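Long-range contact in conserved uncharacterized protein (predicted phosphoesterase COG0622) (Streptococcus pneumoniae, PDB 3CK2), which is a predicted metal-dependent phosphoesterase of the calcineurin-like superfamily that binds two manganese ions, its substrate being unassigned: residues P117-L128 with V148-F159. Sequence-based numbering, arbitrary orientation.
Sequences PSAWLEGKILFL and VEIDDSYFKVDF. With SRT (S,R meso-tartaric acid), chain F.
Leu126 and Phe155 meet in a CH-pi contact within the apolar layer between two hairpins: Leu126 CB stands over one face of the ring, 4.1 Å from the Phe155 centroid and 24° off the ring normal. With CG anti to the backbone N (chi1 174°), Leu126 carries CD2 back along the aromatic side chain, 3.9 Å from Phe155 CG, and on to Val148 CG1 and Val157 CG2. The edge of the same ring meets Leu121, whose side chain crosses at about a right angle and brings CD1 to 4.0 Å from Phe155 CE2. Leu128 divides its two methyls. CD2 runs tip to tip into Val148 CG2 at 3.4 Å, tighter than usual for two carbons, while CD1 slides past Val157 CG1 and lies 3.7 Å from Phe159 CZ. On the neighbouring ring atom, Pro117 CB comes obliquely to within 3.5 Å of Phe159 CE1, and Ala119 CB sits near the ring plane and against both methyls of Val157.

No hydrogen bond joins the segments, and the axes of strands 117-122 and 154-159 approach no closer than 8.8 Å, as expected for stacked sheets. The other side of strand 154-159 carries polar groups, with Lys156 partly exposed and Asp158 buried: Lys156 points away from the apolar layer, and its NZ donates to O1 of the bound meso-tartaric acid at 2.7 Å. Lys156 NZ and Asp158 OD2 form a salt bridge whose hydrogen bond is weak; Asp158 also pairs with Arg147. Near the hairpin turn, Lys124 likewise leads its amine away from the interface. Two beta hairpins, antiparallel at 168° between strands 117-122 and 154-159, thus join the paired mixed sheets at the core of the four-layer alpha/beta/beta/alpha fold of calcineurin-like phosphoesterases.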
ATOM      1  N   PRO A 117       2.528  -5.654   8.609  1.00 15.89           N
ATOM      2  CA  PRO A 117       1.321  -4.801   8.469  1.00 15.67           C
ATOM      3  C   PRO A 117       1.211  -3.703   9.536  1.00 14.51           C
ATOM      4  O   PRO A 117       1.370  -3.989  10.702  1.00 15.78           O
ATOM      5  CB  PRO A 117       0.165  -5.804   8.647  1.00 15.81           C
ATOM      6  CG  PRO A 117       0.739  -6.870   9.523  1.00 15.65           C
ATOM      7  CD  PRO A 117       2.174  -7.016   9.056  1.00 15.87           C
ATOM      8  N   SER A 118       0.927  -2.478   9.140  1.00 14.71           N
ATOM      9  CA  SER A 118       0.787  -1.341  10.057  1.00 14.42           C
ATOM     10  C   SER A 118      -0.129  -0.277   9.524  1.00 14.54           C
ATOM     11  O   SER A 118      -0.132   0.029   8.344  1.00 14.21           O
ATOM     12  CB  SER A 118       2.124  -0.674  10.277  1.00 13.65           C
ATOM     13  OG  SER A 118       3.078  -1.654  10.364  1.00 15.50           O
ATOM     14  N   ALA A 119      -0.896   0.310  10.427  1.00 15.54           N
ATOM     15  CA  ALA A 119      -1.725   1.456  10.102  1.00 15.95           C
ATOM     16  C   ALA A 119      -1.654   2.399  11.321  1.00 16.00           C
ATOM     17  O   ALA A 119      -1.933   2.000  12.439  1.00 16.14           O
ATOM     18  CB  ALA A 119      -3.144   1.018   9.754  1.00 14.98           C
ATOM     19  N   TRP A 120      -1.148   3.607  11.113  1.00 16.73           N
ATOM     20  CA  TRP A 120      -1.228   4.638  12.135  1.00 17.23           C
ATOM     21  C   TRP A 120      -1.478   6.003  11.565  1.00 17.07           C
ATOM     22  O   TRP A 120      -1.193   6.263  10.412  1.00 17.25           O
ATOM     23  CB  TRP A 120      -0.000   4.675  13.055  1.00 18.35           C
ATOM     24  CG  TRP A 120       1.349   4.639  12.445  1.00 18.99           C
ATOM     25  CD1 TRP A 120       2.021   5.671  11.845  1.00 20.07           C
ATOM     26  CD2 TRP A 120       2.253   3.520  12.464  1.00 19.82           C
ATOM     27  NE1 TRP A 120       3.290   5.251  11.462  1.00 19.96           N
ATOM     28  CE2 TRP A 120       3.453   3.936  11.828  1.00 20.51           C
ATOM     29  CE3 TRP A 120       2.168   2.207  12.975  1.00 19.75           C
ATOM     30  CZ2 TRP A 120       4.566   3.080  11.684  1.00 20.64           C
ATOM     31  CZ3 TRP A 120       3.270   1.347  12.831  1.00 19.55           C
ATOM     32  CH2 TRP A 120       4.455   1.789  12.183  1.00 20.13           C
ATOM     33  N   LEU A 121      -2.040   6.856  12.404  1.00 17.26           N
ATOM     34  CA  LEU A 121      -2.327   8.245  12.061  1.00 17.53           C
ATOM     35  C   LEU A 121      -1.285   9.110  12.799  1.00 17.89           C
ATOM     36  O   LEU A 121      -1.159   9.048  14.035  1.00 17.62           O
ATOM     37  CB  LEU A 121      -3.765   8.590  12.487  1.00 17.05           C
ATOM     38  CG  LEU A 121      -4.499   9.735  11.808  1.00 17.69           C
ATOM     39  CD1 LEU A 121      -4.842   9.387  10.375  1.00 19.57           C
ATOM     40  CD2 LEU A 121      -5.752  10.109  12.584  1.00 15.98           C
ATOM     41  N   GLU A 122      -0.491   9.856  12.041  1.00 17.99           N
ATOM     42  CA  GLU A 122       0.453  10.800  12.612  1.00 18.43           C
ATOM     43  C   GLU A 122       0.296  12.130  11.848  1.00 18.96           C
ATOM     44  O   GLU A 122       0.366  12.164  10.599  1.00 19.03           O
ATOM     45  CB  GLU A 122       1.871  10.228  12.515  1.00 18.25           C
ATOM     46  CG  GLU A 122       3.000  11.147  13.008  1.00 18.51           C
ATOM     47  CD  GLU A 122       3.069  11.325  14.526  1.00 18.52           C
ATOM     48  OE1 GLU A 122       2.448  10.527  15.261  1.00 18.48           O
ATOM     49  OE2 GLU A 122       3.763  12.267  14.978  1.00 17.61           O
ATOM     50  N   GLY A 123       0.090  13.225  12.588  1.00 19.62           N
ATOM     51  CA  GLY A 123      -0.463  14.444  11.992  1.00 19.81           C
ATOM     52  C   GLY A 123      -1.870  14.039  11.583  1.00 20.72           C
ATOM     53  O   GLY A 123      -2.505  13.199  12.249  1.00 21.39           O
ATOM     54  N   LYS A 124      -2.378  14.553  10.471  1.00 20.96           N
ATOM     55  CA  LYS A 124      -3.678  14.024   9.990  1.00 20.53           C
ATOM     56  C   LYS A 124      -3.433  12.933   8.940  1.00 19.98           C
ATOM     57  O   LYS A 124      -4.321  12.631   8.143  1.00 20.74           O
ATOM     58  CB  LYS A 124      -4.556  15.131   9.413  0.20 20.56           C
ATOM     59  CG  LYS A 124      -4.837  16.272  10.377  0.20 21.34           C
ATOM     60  CD  LYS A 124      -4.977  17.585   9.633  0.20 21.20           C
ATOM     61  CE  LYS A 124      -3.611  18.073   9.126  0.20 22.10           C
ATOM     62  NZ  LYS A 124      -3.792  19.284   8.281  1.00 24.31           N
ATOM     63  N   ILE A 125      -2.235  12.347   8.937  1.00 18.97           N
ATOM     64  CA  ILE A 125      -1.815  11.464   7.858  1.00 18.35           C
ATOM     65  C   ILE A 125      -1.850   9.999   8.277  1.00 18.00           C
ATOM     66  O   ILE A 125      -1.206   9.592   9.257  1.00 17.39           O
ATOM     67  CB  ILE A 125      -0.386  11.827   7.331  1.00 18.32           C
ATOM     68  CG1 ILE A 125      -0.266  13.344   7.089  1.00 17.44           C
ATOM     69  CG2 ILE A 125      -0.083  11.022   6.047  1.00 17.95           C
ATOM     70  CD1 ILE A 125       1.125  13.858   6.728  1.00 17.21           C
ATOM     71  N   LEU A 126      -2.610   9.216   7.516  1.00 17.53           N
ATOM     72  CA  LEU A 126      -2.580   7.759   7.619  1.00 17.43           C
ATOM     73  C   LEU A 126      -1.332   7.203   6.926  1.00 18.11           C
ATOM     74  O   LEU A 126      -1.125   7.441   5.713  1.00 17.29           O
ATOM     75  CB  LEU A 126      -3.815   7.151   6.961  1.00 16.89           C
ATOM     76  CG  LEU A 126      -3.885   5.626   6.861  1.00 16.72           C
ATOM     77  CD1 LEU A 126      -3.950   4.980   8.243  1.00 14.35           C
ATOM     78  CD2 LEU A 126      -5.050   5.210   5.981  1.00 16.21           C
ATOM     79  N   PHE A 127      -0.508   6.488   7.711  1.00 18.67           N
ATOM     80  CA  PHE A 127       0.619   5.706   7.208  1.00 19.50           C
ATOM     81  C   PHE A 127       0.253   4.219   7.252  1.00 19.85           C
ATOM     82  O   PHE A 127      -0.177   3.701   8.283  1.00 20.22           O
ATOM     83  CB  PHE A 127       1.893   5.943   8.035  1.00 20.14           C
ATOM     84  CG  PHE A 127       2.429   7.359   7.942  1.00 21.01           C
ATOM     85  CD1 PHE A 127       3.486   7.670   7.083  1.00 21.13           C
ATOM     86  CD2 PHE A 127       1.886   8.367   8.711  1.00 21.06           C
ATOM     87  CE1 PHE A 127       3.970   8.969   7.000  1.00 19.64           C
ATOM     88  CE2 PHE A 127       2.373   9.667   8.628  1.00 21.27           C
ATOM     89  CZ  PHE A 127       3.403   9.961   7.753  1.00 21.12           C
ATOM     90  N   LEU A 128       0.449   3.541   6.129  1.00 20.38           N
ATOM     91  CA  LEU A 128       0.030   2.157   5.968  1.00 20.56           C
ATOM     92  C   LEU A 128       1.085   1.348   5.240  1.00 20.32           C
ATOM     93  O   LEU A 128       1.519   1.715   4.137  1.00 19.74           O
ATOM     94  CB  LEU A 128      -1.294   2.070   5.185  1.00 21.09           C
ATOM     95  CG  LEU A 128      -1.855   0.687   4.813  1.00 20.54           C
ATOM     96  CD1 LEU A 128      -2.384  -0.042   6.066  1.00 20.05           C
ATOM     97  CD2 LEU A 128      -2.964   0.885   3.827  1.00 21.64           C
ATOM     98  N   VAL A 148      -8.360  -0.016   2.348  1.00 24.27           N
ATOM     99  CA  VAL A 148      -8.694   1.227   3.044  1.00 24.54           C
ATOM    100  C   VAL A 148     -10.018   1.805   2.496  1.00 24.84           C
ATOM    101  O   VAL A 148     -10.175   1.961   1.283  1.00 23.97           O
ATOM    102  CB  VAL A 148      -7.560   2.313   2.951  1.00 24.88           C
ATOM    103  CG1 VAL A 148      -7.900   3.527   3.865  1.00 23.41           C
ATOM    104  CG2 VAL A 148      -6.170   1.713   3.284  1.00 22.61           C
ATOM    105  N   GLU A 149     -10.951   2.111   3.401  1.00 24.82           N
ATOM    106  CA  GLU A 149     -12.170   2.850   3.037  1.00 26.12           C
ATOM    107  C   GLU A 149     -12.078   4.296   3.522  1.00 25.74           C
ATOM    108  O   GLU A 149     -11.678   4.576   4.653  1.00 25.68           O
ATOM    109  CB  GLU A 149     -13.394   2.106   3.529  1.00 25.82           C
ATOM    110  CG  GLU A 149     -13.331   0.690   2.964  1.00 28.89           C
ATOM    111  CD  GLU A 149     -14.582  -0.114   3.150  1.00 30.03           C
ATOM    112  OE1 GLU A 149     -14.908  -0.401   4.326  1.00 34.30           O
ATOM    113  OE2 GLU A 149     -15.219  -0.461   2.109  1.00 36.34           O
ATOM    114  N   ILE A 150     -12.337   5.221   2.604  1.00 26.00           N
ATOM    115  CA  ILE A 150     -12.053   6.629   2.855  1.00 25.96           C
ATOM    116  C   ILE A 150     -13.322   7.413   2.705  1.00 25.76           C
ATOM    117  O   ILE A 150     -13.983   7.303   1.688  1.00 25.80           O
ATOM    118  CB  ILE A 150     -10.964   7.242   1.882  1.00 25.64           C
ATOM    119  CG1 ILE A 150      -9.654   6.425   1.874  1.00 25.28           C
ATOM    120  CG2 ILE A 150     -10.696   8.709   2.231  1.00 25.18           C
ATOM    121  CD1 ILE A 150      -9.300   5.849   0.520  1.00 22.61           C
ATOM    122  N   ASP A 151     -13.666   8.190   3.723  1.00 26.38           N
ATOM    123  CA  ASP A 151     -14.649   9.264   3.547  1.00 27.36           C
ATOM    124  C   ASP A 151     -14.249  10.483   4.393  1.00 27.23           C
ATOM    125  O   ASP A 151     -13.141  10.504   4.949  1.00 26.61           O
ATOM    126  CB  ASP A 151     -16.096   8.780   3.764  1.00 27.34           C
ATOM    127  CG  ASP A 151     -16.414   8.424   5.202  1.00 28.62           C
ATOM    128  OD1 ASP A 151     -15.566   8.516   6.087  1.00 29.97           O
ATOM    129  OD2 ASP A 151     -17.568   8.042   5.451  1.00 35.47           O
ATOM    130  N   ASP A 152     -15.108  11.503   4.444  1.00 27.42           N
ATOM    131  CA  ASP A 152     -14.766  12.745   5.154  1.00 28.01           C
ATOM    132  C   ASP A 152     -14.507  12.565   6.650  1.00 27.81           C
ATOM    133  O   ASP A 152     -13.745  13.316   7.227  1.00 27.71           O
ATOM    134  CB  ASP A 152     -15.834  13.824   4.921  1.00 28.84           C
ATOM    135  CG  ASP A 152     -15.704  14.486   3.547  1.00 30.98           C
ATOM    136  OD1 ASP A 152     -14.567  14.794   3.120  1.00 34.13           O
ATOM    137  OD2 ASP A 152     -16.737  14.695   2.880  1.00 35.93           O
ATOM    138  N   SER A 153     -15.106  11.541   7.255  1.00 27.93           N
ATOM    139  CA  SER A 153     -15.055  11.336   8.705  1.00 27.42           C
ATOM    140  C   SER A 153     -14.024  10.305   9.171  1.00 26.95           C
ATOM    141  O   SER A 153     -13.505  10.403  10.289  1.00 25.99           O
ATOM    142  CB  SER A 153     -16.437  10.903   9.185  1.00 27.37           C
ATOM    143  OG  SER A 153     -17.403  11.840   8.762  1.00 28.54           O
ATOM    144  N   TYR A 154     -13.742   9.329   8.319  1.00 27.08           N
ATOM    145  CA  TYR A 154     -12.967   8.160   8.668  1.00 26.62           C
ATOM    146  C   TYR A 154     -12.070   7.616   7.595  1.00 25.68           C
ATOM    147  O   TYR A 154     -12.415   7.594   6.458  1.00 26.24           O
ATOM    148  CB  TYR A 154     -13.920   7.025   9.040  1.00 27.58           C
ATOM    149  CG  TYR A 154     -14.803   7.337  10.196  1.00 28.26           C
ATOM    150  CD1 TYR A 154     -14.286   7.484  11.451  1.00 29.38           C
ATOM    151  CD2 TYR A 154     -16.152   7.517  10.024  1.00 29.08           C
ATOM    152  CE1 TYR A 154     -15.078   7.786  12.492  1.00 28.94           C
ATOM    153  CE2 TYR A 154     -16.953   7.820  11.064  1.00 29.40           C
ATOM    154  CZ  TYR A 154     -16.410   7.957  12.294  1.00 29.09           C
ATOM    155  OH  TYR A 154     -17.195   8.275  13.336  1.00 29.59           O
ATOM    156  N   PHE A 155     -10.931   7.115   8.008  1.00 24.71           N
ATOM    157  CA  PHE A 155     -10.216   6.046   7.308  1.00 23.98           C
ATOM    158  C   PHE A 155     -10.535   4.728   8.032  1.00 24.05           C
ATOM    159  O   PHE A 155     -10.386   4.629   9.254  1.00 23.45           O
ATOM    160  CB  PHE A 155      -8.696   6.197   7.386  1.00 23.50           C
ATOM    161  CG  PHE A 155      -8.159   7.446   6.784  1.00 22.73           C
ATOM    162  CD1 PHE A 155      -8.315   7.707   5.429  1.00 21.96           C
ATOM    163  CD2 PHE A 155      -7.427   8.343   7.562  1.00 23.96           C
ATOM    164  CE1 PHE A 155      -7.774   8.845   4.864  1.00 22.74           C
ATOM    165  CE2 PHE A 155      -6.894   9.504   6.995  1.00 23.93           C
ATOM    166  CZ  PHE A 155      -7.057   9.749   5.651  1.00 22.79           C
ATOM    167  N   LYS A 156     -10.948   3.712   7.278  1.00 24.08           N
ATOM    168  CA  LYS A 156     -11.161   2.381   7.840  1.00 23.95           C
ATOM    169  C   LYS A 156     -10.151   1.455   7.175  1.00 23.58           C
ATOM    170  O   LYS A 156     -10.121   1.370   5.959  1.00 23.69           O
ATOM    171  CB  LYS A 156     -12.611   1.903   7.611  1.00 24.09           C
ATOM    172  CG  LYS A 156     -12.876   0.435   8.043  1.00 25.06           C
ATOM    173  CD  LYS A 156     -12.554   0.190   9.551  1.00 26.74           C
ATOM    174  CE  LYS A 156     -12.541  -1.287   9.913  1.00 26.48           C
ATOM    175  NZ  LYS A 156     -13.757  -1.940   9.362  1.00 28.83           N
ATOM    176  N   VAL A 157      -9.298   0.806   7.969  1.00 23.44           N
ATOM    177  CA  VAL A 157      -8.306  -0.152   7.445  1.00 22.54           C
ATOM    178  C   VAL A 157      -8.585  -1.595   7.888  1.00 22.48           C
ATOM    179  O   VAL A 157      -8.740  -1.883   9.072  1.00 22.15           O
ATOM    180  CB  VAL A 157      -6.873   0.235   7.877  1.00 23.24           C
ATOM    181  CG1 VAL A 157      -5.847  -0.784   7.335  1.00 19.63           C
ATOM    182  CG2 VAL A 157      -6.565   1.729   7.488  1.00 20.39           C
ATOM    183  N   ASP A 158      -8.690  -2.488   6.911  1.00 23.01           N
ATOM    184  CA  ASP A 158      -8.752  -3.925   7.163  1.00 22.24           C
ATOM    185  C   ASP A 158      -7.602  -4.601   6.477  1.00 22.29           C
ATOM    186  O   ASP A 158      -7.224  -4.222   5.372  1.00 21.99           O
ATOM    187  CB  ASP A 158     -10.028  -4.508   6.607  1.00 22.69           C
ATOM    188  CG  ASP A 158     -11.243  -4.120   7.418  1.00 22.66           C
ATOM    189  OD1 ASP A 158     -11.355  -4.476   8.623  1.00 22.33           O
ATOM    190  OD2 ASP A 158     -12.067  -3.415   6.840  1.00 22.56           O
ATOM    191  N   PHE A 159      -7.043  -5.609   7.133  1.00 22.20           N
ATOM    192  CA  PHE A 159      -6.051  -6.453   6.494  1.00 22.07           C
ATOM    193  C   PHE A 159      -6.672  -7.768   6.036  1.00 21.45           C
ATOM    194  O   PHE A 159      -7.456  -8.353   6.737  1.00 21.21           O
ATOM    195  CB  PHE A 159      -4.857  -6.659   7.423  1.00 22.75           C
ATOM    196  CG  PHE A 159      -4.095  -5.393   7.686  1.00 21.32           C
ATOM    197  CD1 PHE A 159      -3.029  -5.045   6.903  1.00 20.80           C
ATOM    198  CD2 PHE A 159      -4.462  -4.553   8.722  1.00 22.30           C
ATOM    199  CE1 PHE A 159      -2.349  -3.893   7.166  1.00 22.14           C
ATOM    200  CE2 PHE A 159      -3.764  -3.400   8.988  1.00 22.50           C
ATOM    201  CZ  PHE A 159      -2.718  -3.065   8.202  1.00 21.34           C
TER
HETATM  202  O1  SRT F 301     -14.412  -3.756  11.308  0.50 50.09           O
HETATM  203  O11 SRT F 301     -13.920  -5.417  12.676  0.50 48.69           O
HETATM  204  C1  SRT F 301     -14.156  -4.965  11.527  0.50 49.93           C
HETATM  205  C2  SRT F 301     -14.105  -5.906  10.351  0.50 49.71           C
HETATM  206  O2  SRT F 301     -13.220  -5.334   9.391  0.50 49.91           O
HETATM  207  C3  SRT F 301     -15.454  -6.125   9.639  0.50 49.99           C
HETATM  208  O3  SRT F 301     -16.551  -5.775  10.497  0.50 49.59           O
HETATM  209  C4  SRT F 301     -15.611  -7.545   9.121  0.50 50.00           C
HETATM  210  O4  SRT F 301     -16.615  -7.818   8.419  0.50 50.28           O
HETATM  211  O41 SRT F 301     -14.742  -8.419   9.359  0.50 49.37           O